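Local coordinates for protein glycoside Hydrolase (Bacteroides uniformis, PDB 5TA0) that is a glycoside hydrolase that holds neoagarooctaose in a cleft of its alpha/beta barrel and probably cleaves agarose-type galactans, at residues P46-F51 with E359-I364; C198-E203 with M240-Y245; F277-L282 with P320-Q325; S324-Q329 with C365-F370. All coordinates share one frame; numbering follows the deposited sequence.

Contact 1: residues P46-F51 with E359-I364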
# COMPACT_ATOMS: atom_id res chain seq x y z
N PRO A 46 -11.69 4.68 5.28
CA PRO A 46 -11.54 3.24 5.52
C PRO A 46 -10.43 2.57 4.71
O PRO A 46 -9.72 1.69 5.24
CB PRO A 46 -12.93 2.68 5.17
CG PRO A 46 -13.84 3.85 5.47
CD PRO A 46 -13.10 5.04 5.01
N LYS A 47 -10.26 2.98 3.45
CA LYS A 47 -9.24 2.41 2.59
C LYS A 47 -7.81 2.74 3.02
O LYS A 47 -6.90 1.97 2.72
CB LYS A 47 -9.44 2.93 1.15
CG LYS A 47 -8.75 2.10 0.10
CD LYS A 47 -9.39 2.35 -1.25
CE LYS A 47 -9.02 3.71 -1.83
NZ LYS A 47 -9.50 3.89 -3.24
N PHE A 48 -7.62 3.89 3.68
CA PHE A 48 -6.29 4.43 3.98
C PHE A 48 -5.93 4.61 5.45
O PHE A 48 -4.75 4.41 5.81
CB PHE A 48 -6.10 5.77 3.27
CG PHE A 48 -6.03 5.67 1.78
CD1 PHE A 48 -5.09 4.85 1.15
CD2 PHE A 48 -6.90 6.40 0.98
CE1 PHE A 48 -5.02 4.79 -0.23
CE2 PHE A 48 -6.83 6.33 -0.40
CZ PHE A 48 -5.89 5.52 -1.01
N ILE A 49 -6.87 5.03 6.28
CA ILE A 49 -6.56 5.29 7.71
C ILE A 49 -7.05 4.09 8.52
O ILE A 49 -8.16 4.04 9.05
CB ILE A 49 -7.16 6.59 8.22
CG1 ILE A 49 -6.80 7.75 7.28
CG2 ILE A 49 -6.70 6.83 9.67
CD1 ILE A 49 -5.33 8.00 7.05
N ASN A 50 -6.17 3.10 8.59
CA ASN A 50 -6.52 1.81 9.12
C ASN A 50 -5.28 1.15 9.72
O ASN A 50 -4.17 1.72 9.63
CB ASN A 50 -7.19 0.96 8.04
CG ASN A 50 -6.28 0.78 6.85
OD1 ASN A 50 -5.12 0.35 7.03
ND2 ASN A 50 -6.74 1.12 5.65
N PHE A 51 -5.44 -0.03 10.33
CA PHE A 51 -4.30 -0.80 10.83
C PHE A 51 -4.64 -2.28 10.87
O PHE A 51 -5.80 -2.68 10.64
CB PHE A 51 -3.73 -0.26 12.15
CG PHE A 51 -4.56 -0.52 13.40
CD1 PHE A 51 -4.02 -1.18 14.50
CD2 PHE A 51 -5.85 -0.02 13.52
CE1 PHE A 51 -4.74 -1.33 15.68
CE2 PHE A 51 -6.58 -0.19 14.70
CZ PHE A 51 -6.03 -0.86 15.77
N GLU A 359 -2.46 8.89 -4.70
CA GLU A 359 -2.39 9.30 -6.10
C GLU A 359 -3.00 8.29 -7.05
O GLU A 359 -3.24 8.67 -8.19
CB GLU A 359 -0.96 9.53 -6.56
CG GLU A 359 -0.26 10.67 -5.91
CD GLU A 359 1.16 10.81 -6.37
OE1 GLU A 359 1.42 10.71 -7.60
OE2 GLU A 359 2.01 11.02 -5.50
N ARG A 360 -3.16 7.02 -6.63
CA ARG A 360 -3.77 5.96 -7.46
C ARG A 360 -5.00 5.40 -6.88
O ARG A 360 -5.31 4.22 -7.03
CB ARG A 360 -2.85 4.74 -7.52
CG ARG A 360 -1.55 5.06 -8.06
CD ARG A 360 -0.75 3.80 -8.32
NE ARG A 360 0.54 4.27 -8.70
CZ ARG A 360 1.26 3.90 -9.75
NH1 ARG A 360 0.85 2.94 -10.58
NH2 ARG A 360 2.44 4.47 -9.93
N THR A 361 -5.75 6.23 -6.17
CA THR A 361 -6.86 5.78 -5.42
C THR A 361 -7.90 5.02 -6.27
O THR A 361 -8.56 4.11 -5.77
CB THR A 361 -7.48 6.94 -4.61
OG1 THR A 361 -8.53 6.46 -3.78
CG2 THR A 361 -8.01 8.06 -5.51
N ASP A 362 -8.04 5.37 -7.54
CA ASP A 362 -8.98 4.65 -8.41
C ASP A 362 -8.62 3.17 -8.60
O ASP A 362 -9.53 2.39 -8.80
CB ASP A 362 -9.09 5.33 -9.78
CG ASP A 362 -7.78 5.41 -10.54
OD1 ASP A 362 -6.71 5.54 -9.92
OD2 ASP A 362 -7.86 5.38 -11.79
N ASN A 363 -7.35 2.82 -8.57
CA ASN A 363 -6.88 1.44 -8.78
C ASN A 363 -6.27 0.81 -7.54
O ASN A 363 -5.56 -0.22 -7.64
CB ASN A 363 -5.87 1.40 -9.92
CG ASN A 363 -6.51 1.65 -11.27
OD1 ASN A 363 -7.59 1.14 -11.56
ND2 ASN A 363 -5.82 2.40 -12.10
N ILE A 364 -6.50 1.39 -6.37
CA ILE A 364 -6.10 0.79 -5.10
C ILE A 364 -7.35 0.49 -4.29
O ILE A 364 -8.16 1.38 -4.05
CB ILE A 364 -5.10 1.67 -4.32
CG1 ILE A 364 -3.77 1.59 -5.09
CG2 ILE A 364 -4.99 1.24 -2.86
CD1 ILE A 364 -2.60 2.27 -4.49

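Contact 2: residues C198-E203 with M240-Y245. With GAL (beta-D-galactopyranose), chain C; AAL (3,6-anhydro-alpha-L-galactopyranose), chain B.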
# COMPACT_ATOMS: atom_id res chain seq x y z
N CYS A 198 -10.50 -11.82 0.35
CA CYS A 198 -9.77 -13.04 0.70
C CYS A 198 -8.50 -13.14 -0.12
O CYS A 198 -8.52 -13.52 -1.29
CB CYS A 198 -10.65 -14.27 0.52
SG CYS A 198 -12.01 -14.37 1.70
N GLU A 199 -7.39 -12.85 0.53
CA GLU A 199 -6.10 -13.16 -0.05
C GLU A 199 -5.88 -14.66 0.07
O GLU A 199 -6.31 -15.27 1.03
CB GLU A 199 -4.97 -12.42 0.67
CG GLU A 199 -5.04 -10.89 0.65
CD GLU A 199 -3.92 -10.29 1.50
OE1 GLU A 199 -3.85 -10.59 2.70
OE2 GLU A 199 -3.07 -9.55 0.90
N VAL A 200 -5.20 -15.24 -0.91
CA VAL A 200 -4.98 -16.69 -0.88
C VAL A 200 -3.98 -17.09 0.21
O VAL A 200 -4.25 -17.94 1.08
CB VAL A 200 -4.54 -17.19 -2.28
CG1 VAL A 200 -4.05 -18.64 -2.24
CG2 VAL A 200 -5.72 -17.05 -3.26
N ILE A 201 -2.79 -16.49 0.15
CA ILE A 201 -1.67 -16.96 0.99
C ILE A 201 -0.64 -15.87 1.19
O ILE A 201 -0.28 -15.16 0.24
CB ILE A 201 -1.08 -18.26 0.40
CG1 ILE A 201 -0.11 -18.95 1.36
CG2 ILE A 201 -0.46 -18.02 -0.97
CD1 ILE A 201 0.34 -20.29 0.88
N ASN A 202 -0.15 -15.73 2.41
CA ASN A 202 0.79 -14.66 2.75
C ASN A 202 2.23 -14.94 2.32
O ASN A 202 2.80 -15.98 2.69
CB ASN A 202 0.77 -14.45 4.26
CG ASN A 202 1.55 -13.25 4.71
OD1 ASN A 202 1.18 -12.12 4.42
ND2 ASN A 202 2.65 -13.49 5.45
N GLU A 203 2.84 -14.05 1.52
CA GLU A 203 4.28 -14.07 1.20
C GLU A 203 4.80 -15.47 0.84
O GLU A 203 5.76 -15.98 1.42
CB GLU A 203 5.06 -13.47 2.37
CG GLU A 203 4.65 -12.02 2.64
CD GLU A 203 5.52 -11.27 3.62
OE1 GLU A 203 6.23 -11.93 4.40
OE2 GLU A 203 5.40 -10.02 3.63
N MET A 240 -17.51 -13.91 -2.95
CA MET A 240 -16.28 -13.48 -2.27
C MET A 240 -15.27 -13.01 -3.37
O MET A 240 -15.33 -13.49 -4.53
CB MET A 240 -15.74 -14.64 -1.41
CG MET A 240 -14.53 -14.28 -0.57
SD MET A 240 -14.86 -12.80 0.40
CE MET A 240 -16.14 -13.46 1.47
N LYS A 241 -14.46 -12.00 -3.05
CA LYS A 241 -13.32 -11.51 -3.83
C LYS A 241 -12.07 -12.24 -3.37
O LYS A 241 -11.81 -12.31 -2.15
CB LYS A 241 -13.14 -10.00 -3.63
CG LYS A 241 -14.24 -9.11 -4.17
CD LYS A 241 -13.89 -7.67 -3.83
CE LYS A 241 -14.97 -6.68 -4.23
NZ LYS A 241 -14.64 -5.30 -3.74
N VAL A 242 -11.32 -12.78 -4.33
CA VAL A 242 -10.07 -13.51 -4.04
C VAL A 242 -8.91 -12.83 -4.77
O VAL A 242 -9.07 -12.38 -5.92
CB VAL A 242 -10.21 -14.98 -4.47
CG1 VAL A 242 -8.93 -15.78 -4.19
CG2 VAL A 242 -11.40 -15.62 -3.75
N GLY A 243 -7.74 -12.78 -4.12
CA GLY A 243 -6.59 -12.13 -4.71
C GLY A 243 -5.26 -12.78 -4.33
O GLY A 243 -5.17 -13.63 -3.46
N GLY A 244 -4.22 -12.29 -5.01
CA GLY A 244 -2.86 -12.81 -4.81
C GLY A 244 -1.84 -11.94 -5.51
O GLY A 244 -2.21 -10.95 -6.15
N TYR A 245 -0.55 -12.27 -5.41
CA TYR A 245 -0.03 -13.40 -4.65
C TYR A 245 0.55 -13.00 -3.30
O TYR A 245 1.15 -13.83 -2.64
CB TYR A 245 0.92 -14.28 -5.46
CG TYR A 245 2.30 -13.75 -5.82
CD1 TYR A 245 3.38 -13.88 -4.95
CD2 TYR A 245 2.55 -13.21 -7.08
CE1 TYR A 245 4.66 -13.47 -5.33
CE2 TYR A 245 3.82 -12.79 -7.44
CZ TYR A 245 4.86 -12.94 -6.57
OH TYR A 245 6.12 -12.54 -6.97
C1 GAL C . 7.14 -10.42 8.01
C2 GAL C . 5.75 -11.03 7.87
C3 GAL C . 4.79 -10.66 8.98
C4 GAL C . 5.47 -10.52 10.34
C5 GAL C . 6.75 -9.74 10.27
C6 GAL C . 7.50 -9.59 11.60
O2 GAL C . 5.17 -10.60 6.65
O3 GAL C . 3.88 -11.77 9.00
O4 GAL C . 5.73 -11.84 10.84
O5 GAL C . 7.59 -10.46 9.37
O6 GAL C . 6.76 -8.85 12.59
C1 AAL B . 12.12 -11.23 6.53
C2 AAL B . 11.55 -11.69 7.87
C3 AAL B . 10.11 -12.06 7.67
C4 AAL B . 9.31 -10.88 7.18
C5 AAL B . 9.82 -10.83 5.77
C6 AAL B . 9.73 -12.28 5.36
O2 AAL B . 11.65 -10.66 8.86
O3 AAL B . 10.02 -13.00 6.58
O4 AAL B . 7.95 -11.24 7.16
O5 AAL B . 11.18 -10.39 5.83

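Contact 3: residues F277-L282 with P320-Q325. With GAL (beta-D-galactopyranose), chain C.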
# COMPACT_ATOMS: atom_id res chain seq x y z
N PHE A 277 -8.50 -9.22 -7.35
CA PHE A 277 -7.58 -8.14 -7.02
C PHE A 277 -6.17 -8.72 -6.94
O PHE A 277 -6.00 -9.95 -6.78
CB PHE A 277 -7.99 -7.43 -5.70
CG PHE A 277 -7.95 -8.30 -4.48
CD1 PHE A 277 -9.03 -9.11 -4.14
CD2 PHE A 277 -6.83 -8.31 -3.65
CE1 PHE A 277 -9.00 -9.92 -3.01
CE2 PHE A 277 -6.81 -9.11 -2.53
CZ PHE A 277 -7.88 -9.92 -2.21
N PHE A 278 -5.19 -7.84 -7.11
CA PHE A 278 -3.78 -8.16 -6.91
C PHE A 278 -3.37 -7.63 -5.55
O PHE A 278 -3.93 -6.62 -5.10
CB PHE A 278 -2.93 -7.57 -8.02
CG PHE A 278 -3.09 -8.27 -9.35
CD1 PHE A 278 -3.57 -9.59 -9.46
CD2 PHE A 278 -2.76 -7.62 -10.54
CE1 PHE A 278 -3.66 -10.22 -10.70
CE2 PHE A 278 -2.86 -8.24 -11.75
CZ PHE A 278 -3.32 -9.54 -11.85
N THR A 279 -2.41 -8.28 -4.92
CA THR A 279 -1.97 -7.86 -3.60
C THR A 279 -0.46 -8.05 -3.43
O THR A 279 0.09 -9.10 -3.86
CB THR A 279 -2.79 -8.55 -2.48
OG1 THR A 279 -2.26 -8.15 -1.21
CG2 THR A 279 -2.78 -10.04 -2.60
N ILE A 280 0.18 -7.03 -2.87
CA ILE A 280 1.61 -7.00 -2.61
C ILE A 280 1.87 -6.38 -1.26
O ILE A 280 1.01 -5.72 -0.68
CB ILE A 280 2.38 -6.24 -3.69
CG1 ILE A 280 1.96 -4.76 -3.77
CG2 ILE A 280 2.23 -6.91 -5.05
CD1 ILE A 280 2.72 -3.94 -4.80
N HIS A 281 3.08 -6.58 -0.75
CA HIS A 281 3.62 -5.87 0.39
C HIS A 281 4.74 -4.96 -0.04
O HIS A 281 5.49 -5.29 -0.93
CB HIS A 281 4.10 -6.88 1.44
CG HIS A 281 2.98 -7.69 2.01
ND1 HIS A 281 3.18 -8.79 2.80
CD2 HIS A 281 1.64 -7.54 1.89
CE1 HIS A 281 2.01 -9.29 3.17
NE2 HIS A 281 1.07 -8.54 2.65
N LEU A 282 4.84 -3.79 0.58
CA LEU A 282 5.86 -2.78 0.19
C LEU A 282 6.57 -2.25 1.42
O LEU A 282 6.00 -1.48 2.21
CB LEU A 282 5.21 -1.63 -0.59
CG LEU A 282 4.71 -2.00 -1.98
CD1 LEU A 282 3.84 -0.88 -2.52
CD2 LEU A 282 5.87 -2.31 -2.92
N PRO A 320 -7.71 -4.15 -9.57
CA PRO A 320 -7.57 -3.42 -8.30
C PRO A 320 -6.37 -3.95 -7.50
O PRO A 320 -6.16 -5.16 -7.46
CB PRO A 320 -8.88 -3.69 -7.56
CG PRO A 320 -9.86 -4.05 -8.63
CD PRO A 320 -9.06 -4.74 -9.71
N LEU A 321 -5.62 -3.04 -6.90
CA LEU A 321 -4.40 -3.39 -6.17
C LEU A 321 -4.61 -3.18 -4.66
O LEU A 321 -5.06 -2.09 -4.23
CB LEU A 321 -3.22 -2.55 -6.64
CG LEU A 321 -1.86 -2.83 -6.00
CD1 LEU A 321 -1.36 -4.22 -6.35
CD2 LEU A 321 -0.83 -1.78 -6.41
N MET A 322 -4.26 -4.19 -3.89
CA MET A 322 -4.23 -4.14 -2.45
C MET A 322 -2.78 -4.12 -1.99
O MET A 322 -1.94 -4.85 -2.53
CB MET A 322 -4.91 -5.37 -1.89
CG MET A 322 -4.71 -5.59 -0.40
SD MET A 322 -5.57 -7.04 0.25
CE MET A 322 -7.27 -6.49 0.08
N ILE A 323 -2.49 -3.31 -0.99
CA ILE A 323 -1.19 -3.33 -0.30
C ILE A 323 -1.48 -3.71 1.14
O ILE A 323 -1.77 -2.86 1.98
CB ILE A 323 -0.39 -2.02 -0.46
CG1 ILE A 323 -0.30 -1.60 -1.95
CG2 ILE A 323 1.02 -2.20 0.05
CD1 ILE A 323 -1.35 -0.62 -2.36
N SER A 324 -1.45 -5.02 1.45
CA SER A 324 -1.98 -5.45 2.73
C SER A 324 -1.02 -5.32 3.91
O SER A 324 -1.43 -5.50 5.05
CB SER A 324 -2.52 -6.87 2.66
OG SER A 324 -1.57 -7.78 2.16
N GLN A 325 0.24 -5.04 3.61
CA GLN A 325 1.27 -4.64 4.61
C GLN A 325 2.21 -3.65 3.96
O GLN A 325 2.74 -3.96 2.89
CB GLN A 325 2.11 -5.81 5.09
CG GLN A 325 1.38 -6.88 5.90
CD GLN A 325 2.27 -8.06 6.27
OE1 GLN A 325 3.52 -7.95 6.36
NE2 GLN A 325 1.64 -9.19 6.51
C1 GAL C . 7.14 -10.42 8.01
C2 GAL C . 5.75 -11.03 7.87
C3 GAL C . 4.79 -10.66 8.98
C4 GAL C . 5.47 -10.52 10.34
C5 GAL C . 6.75 -9.74 10.27
C6 GAL C . 7.50 -9.59 11.60
O2 GAL C . 5.17 -10.60 6.65
O3 GAL C . 3.88 -11.77 9.00
O4 GAL C . 5.73 -11.84 10.84
O5 GAL C . 7.59 -10.46 9.37
O6 GAL C . 6.76 -8.85 12.59

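Contact 4: residues S324-Q329 with C365-F370. With GAL (beta-D-galactopyranose), chain D; AAL (3,6-anhydro-alpha-L-galactopyranose), chain B; GAL (beta-D-galactopyranose), chain C; AAL (3,6-anhydro-alpha-L-galactopyranose), chain E.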
# COMPACT_ATOMS: atom_id res chain seq x y z
N SER A 324 -1.45 -5.02 1.45
CA SER A 324 -1.98 -5.45 2.73
C SER A 324 -1.02 -5.32 3.91
O SER A 324 -1.43 -5.50 5.05
CB SER A 324 -2.52 -6.87 2.66
OG SER A 324 -1.57 -7.78 2.16
N GLN A 325 0.24 -5.04 3.61
CA GLN A 325 1.27 -4.64 4.61
C GLN A 325 2.21 -3.65 3.96
O GLN A 325 2.74 -3.96 2.89
CB GLN A 325 2.11 -5.81 5.09
CG GLN A 325 1.38 -6.88 5.90
CD GLN A 325 2.27 -8.06 6.27
OE1 GLN A 325 3.52 -7.95 6.36
NE2 GLN A 325 1.64 -9.19 6.51
N TYR A 326 2.45 -2.52 4.60
CA TYR A 326 3.49 -1.60 4.12
C TYR A 326 4.03 -0.78 5.26
O TYR A 326 3.39 -0.63 6.29
CB TYR A 326 2.97 -0.69 3.02
CG TYR A 326 2.03 0.44 3.40
CD1 TYR A 326 2.53 1.72 3.65
CD2 TYR A 326 0.65 0.27 3.42
CE1 TYR A 326 1.70 2.79 3.94
CE2 TYR A 326 -0.21 1.34 3.73
CZ TYR A 326 0.32 2.59 3.95
OH TYR A 326 -0.47 3.70 4.20
N SER A 327 5.22 -0.25 5.00
CA SER A 327 5.94 0.83 5.74
C SER A 327 7.43 0.52 5.66
O SER A 327 7.96 0.59 4.56
CB SER A 327 5.41 1.18 7.15
OG SER A 327 5.63 0.12 8.04
N ALA A 328 8.09 0.27 6.79
CA ALA A 328 9.53 -0.03 6.79
C ALA A 328 9.77 -1.36 7.50
O ALA A 328 9.04 -1.73 8.44
CB ALA A 328 10.31 1.07 7.48
N GLN A 329 10.80 -2.07 7.05
CA GLN A 329 11.38 -3.15 7.82
C GLN A 329 12.68 -2.59 8.37
O GLN A 329 13.49 -2.08 7.59
CB GLN A 329 11.62 -4.37 6.93
CG GLN A 329 12.31 -5.48 7.68
CD GLN A 329 12.28 -6.82 7.00
OE1 GLN A 329 11.87 -6.96 5.84
NE2 GLN A 329 12.76 -7.85 7.75
N CYS A 365 -7.54 -0.78 -3.94
CA CYS A 365 -8.75 -1.16 -3.21
C CYS A 365 -8.57 -1.11 -1.70
O CYS A 365 -9.54 -1.12 -0.95
CB CYS A 365 -9.27 -2.53 -3.65
SG CYS A 365 -8.14 -3.93 -3.43
N TYR A 366 -7.32 -1.10 -1.23
CA TYR A 366 -7.03 -1.15 0.22
C TYR A 366 -5.53 -1.00 0.40
O TYR A 366 -4.77 -1.64 -0.33
CB TYR A 366 -7.44 -2.53 0.78
CG TYR A 366 -8.16 -2.57 2.12
CD1 TYR A 366 -9.15 -3.50 2.33
CD2 TYR A 366 -7.83 -1.72 3.16
CE1 TYR A 366 -9.80 -3.60 3.54
CE2 TYR A 366 -8.48 -1.79 4.37
CZ TYR A 366 -9.45 -2.74 4.58
OH TYR A 366 -10.05 -2.80 5.83
N ALA A 367 -5.10 -0.18 1.34
CA ALA A 367 -3.68 -0.08 1.67
C ALA A 367 -3.60 -0.04 3.18
O ALA A 367 -4.26 0.83 3.81
CB ALA A 367 -3.05 1.16 1.05
N MET A 368 -2.85 -0.96 3.80
CA MET A 368 -2.88 -1.12 5.26
C MET A 368 -1.49 -1.02 5.85
O MET A 368 -0.66 -1.92 5.65
CB MET A 368 -3.51 -2.47 5.61
CG MET A 368 -3.77 -2.74 7.09
SD MET A 368 -4.91 -4.11 7.35
CE MET A 368 -6.44 -3.33 6.86
N PRO A 369 -1.22 0.06 6.59
CA PRO A 369 0.08 0.13 7.27
C PRO A 369 0.26 -1.07 8.19
O PRO A 369 -0.69 -1.49 8.88
CB PRO A 369 -0.02 1.40 8.09
CG PRO A 369 -1.10 2.21 7.49
CD PRO A 369 -2.06 1.24 6.88
N PHE A 370 1.46 -1.65 8.22
CA PHE A 370 1.72 -2.78 9.08
C PHE A 370 2.01 -2.31 10.49
O PHE A 370 3.14 -2.04 10.89
CB PHE A 370 2.78 -3.74 8.57
CG PHE A 370 2.82 -5.00 9.37
CD1 PHE A 370 1.67 -5.80 9.49
CD2 PHE A 370 3.95 -5.35 10.10
CE1 PHE A 370 1.68 -6.94 10.25
CE2 PHE A 370 3.96 -6.52 10.85
CZ PHE A 370 2.82 -7.31 10.95
C1 GAL D . 16.85 -10.38 5.60
C2 GAL D . 15.68 -10.37 6.56
C3 GAL D . 14.38 -10.74 5.84
C4 GAL D . 14.21 -9.92 4.57
C5 GAL D . 15.45 -10.05 3.71
C6 GAL D . 15.31 -9.30 2.40
O1 GAL D . 18.06 -9.92 6.24
O2 GAL D . 15.87 -11.31 7.61
O3 GAL D . 13.33 -10.53 6.80
O4 GAL D . 14.01 -8.53 4.89
O5 GAL D . 16.57 -9.55 4.47
O6 GAL D . 16.48 -9.49 1.60
C1 AAL B . 12.12 -11.23 6.53
C2 AAL B . 11.55 -11.69 7.87
C3 AAL B . 10.11 -12.06 7.67
C4 AAL B . 9.31 -10.88 7.18
C5 AAL B . 9.82 -10.83 5.77
C6 AAL B . 9.73 -12.28 5.36
O2 AAL B . 11.65 -10.66 8.86
O3 AAL B . 10.02 -13.00 6.58
O4 AAL B . 7.95 -11.24 7.16
O5 AAL B . 11.18 -10.39 5.83
C1 GAL C . 7.14 -10.42 8.01
C2 GAL C . 5.75 -11.03 7.87
C3 GAL C . 4.79 -10.66 8.98
C4 GAL C . 5.47 -10.52 10.34
C5 GAL C . 6.75 -9.74 10.27
C6 GAL C . 7.50 -9.59 11.60
O2 GAL C . 5.17 -10.60 6.65
O3 GAL C . 3.88 -11.77 9.00
O4 GAL C . 5.73 -11.84 10.84
O5 GAL C . 7.59 -10.46 9.37
O6 GAL C . 6.76 -8.85 12.59
C1 AAL E . 2.54 -11.42 9.34
C2 AAL E . 1.60 -12.56 8.88
C3 AAL E . 0.38 -12.70 9.78
C4 AAL E . 0.83 -12.80 11.22
C5 AAL E . 1.28 -11.39 11.44
C6 AAL E . 0.18 -10.61 10.80
O2 AAL E . 2.28 -13.82 8.88
O3 AAL E . -0.33 -11.46 9.76
O4 AAL E . -0.31 -13.07 12.05
O5 AAL E . 2.49 -11.12 10.73
O HOH W 1 -0.73 -4.29 7.41
O HOH W 2 -3.09 3.32 3.96
O HOH W 3 4.19 0.61 10.75

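Contact 1: residues P46-F51 with E359-I364
T361 meets K47 and F48 at the seam of an alpha/beta barrel, where the short first strand, 50-51, is brought round near the last one, 364-369. Segment 359-364 is the loop that carries the chain from helix 340-358 into that last strand. At T361 both oxygens serve the ammonium group of K47: in the conformer described here, one of two for this lysine, NZ donates to T361 O over 2.7 Å and to T361 OG1 over 2.8 Å. The hydroxyl is swung to that position by a first torsion that sets OG1 opposite the backbone N (chi1 -175°). The same OG1 touches the edge of the F48 ring, near its plane, 3.8 Å from CE2. A valine here would keep the bulk but is likely to leave K47 NZ short of one of its three acceptors, with the ammonium group freer to turn. Next along the loop, the backbone of N363 bonds to L321 of the neighbouring strand 321-326. I364 then opens the last strand and points its side chain toward 46-51, a loose apolar approach to F48, whose ring also touches L354, F357 and M358 of helix 340-358. A bend in the K47 chain (chi3 74°) brings NZ to its third acceptor, I364 O, at 3.0 Å and almost in line with the C=O bond, while K47 CD lies 3.2 Å from that same oxygen.

Contact 2: residues C198-E203 with M240-Y245
C198 and E199 run beside V242 and G243 as neighbouring parallel strands of the barrel, and here the contact is tight. Three backbone bonds stitch the pair: C198 N to K241 O (2.9 Å), G243 N to C198 O (3.0 Å) and V200 N to G243 O (3.0 Å). E199 pairs with G243 in parallel register, their CA atoms 4.8 Å apart. Apolar groups close the other face. V200 turns CG2 onto V242 CG1 at 3.6 Å, its first torsion (chi1 169°) setting CG1 opposite the backbone N and CG2 opposite the carbonyl carbon. At the start of the strands C198 SG lies 3.4 Å from M240 CG in the methionine conformer described here, one of two.

Past the corner at V200 the strands part. I201 O and Y245 O, both acceptors, come only to 3.5 Å and are not bonded, and E203 barely touches the partner segment. At the outer rim K241 sends its amine away from the contact. The separation of the two chains accompanies the opening of the sugar site: E203 stands just before helix 204-210, with OE1 2.8 Å from O2 of a bound galactose unit, while OE2 is hydrogen-bonded to H281 ND1. E199 instead turns its carboxylate inside the barrel, where it bonds to S324 and T279 and pairs with R83. Helix 219-236 covers V200 and V242 from outside through H226 and A230, strand 134-140 flanks E199, and strand 277-285 lies beyond G244.

Contact 3: residues F277-L282 with P320-Q325
The imidazole of H281 lies face-on against the side chain of Q325, whose CB stands over the middle of the ring, 3.6 Å from its centroid. Farther out, the extended Q325 chain brings its amide plane to 22° from the ring, a stacked arrangement. Q325 probably is the Glu-to-Gln substitution engineered into this enzyme, and it borders a bound galactose unit. At the ring edge H281 NE2 donates to S324 OG at 2.8 Å; the oxygen lies in the ring plane, although the N-H points somewhat off it (136°).

Beneath these groups run parallel barrel strands 277-282 and 321-324, crossing at -31°. Their ladder is firm at the start, with M322 N to F278 O at 2.7 Å, and weak at S324 N to I280 O. L282 N closes it on Q325 O at 3.1 Å. On the face of T279, M322 rests its SD against F277 CE2 at 3.7 Å, an oblique Met-aromatic contact. On the opposite face L321 CD1 packs on I280 CG1 (4.2 Å), and I323 CG2 meets L282 CD1 at 4.0 Å.

The polar side is a connected network: E199 OE2 is hydrogen-bonded to both S324 OG and T279 OG1, and H281 ND1 bonds to E203 OE2. Held at both nitrogens and covered on one face by Q325, the imidazole is probably fixed in rotation, consistent with a second-shell residue that positions the E203 carboxylate beside the sugar.

Contact 4: residues S324-Q329 with C365-F370
A first torsion of 74° at Y326 sets its ring between the backbone N and the carbonyl carbon, and the ring thereby lies alongside P369; at F370 a chi1 of -170° carries the ring back beside Q325. The two segments belong to a beta-alpha-beta unit of the barrel, strand 321-326, helix 340-358 and strand 364-369. The backbone link is a straight bond from F370 N to Y326 O (2.9 Å), lying in the carbonyl plane, whereas Y326 N to M368 O is weak.

P369 CA sits over one face of the Y326 ring as a CH-pi contact, 4.0 Å from its centroid, and CE2 of that ring is 3.9 Å from A367 CB. The phenol hydroxyl, Y326 OH, donates to a water at 2.7 Å, which in turn donates a hydrogen bond to A367 O. A leucine in place of Y326 would probably forfeit this water bridge, leaving the water without its donor and P369 with a gap where the ring face lay. F357, from helix 340-358, meets the ring edge-to-face.

Nearer the cleft the Q325 amide lies over one face of the F370 ring, their planes 23° apart and stacked, with F370 CD1 at 3.8 Å from Q325 CG; H52 meets F370 edge-to-face. F370 also borders an anhydrogalactose unit. Beyond the turn at S327, Q329 grips the terminal galactose of chain D with both ends of its amide: OE1 accepts from O4 at 2.8 Å, and NE2 donates to O3 at 2.9 Å.

All four contacts draw on one parallel barrel sheet and are largely buried; only contacts 2 and 3 have an exposed residue, K241 and P320. Contacts 3 and 4 share S324 and Q325 and so join three successive strands; contact 2 adds the strands before them, its E199 reaching contact 3 through S324 and T279. Contact 1 lies at the seam, tied to contact 4 by the backbone pair K47 O to A367 N and by N50, and to contact 3 through N363 and I364. Its chemistry is a lysine amine bound by oxygens, away from the sugar. Contacts 2, 3 and 4 combine strand ladders with polar or aromatic groups that face the bound oligosaccharide.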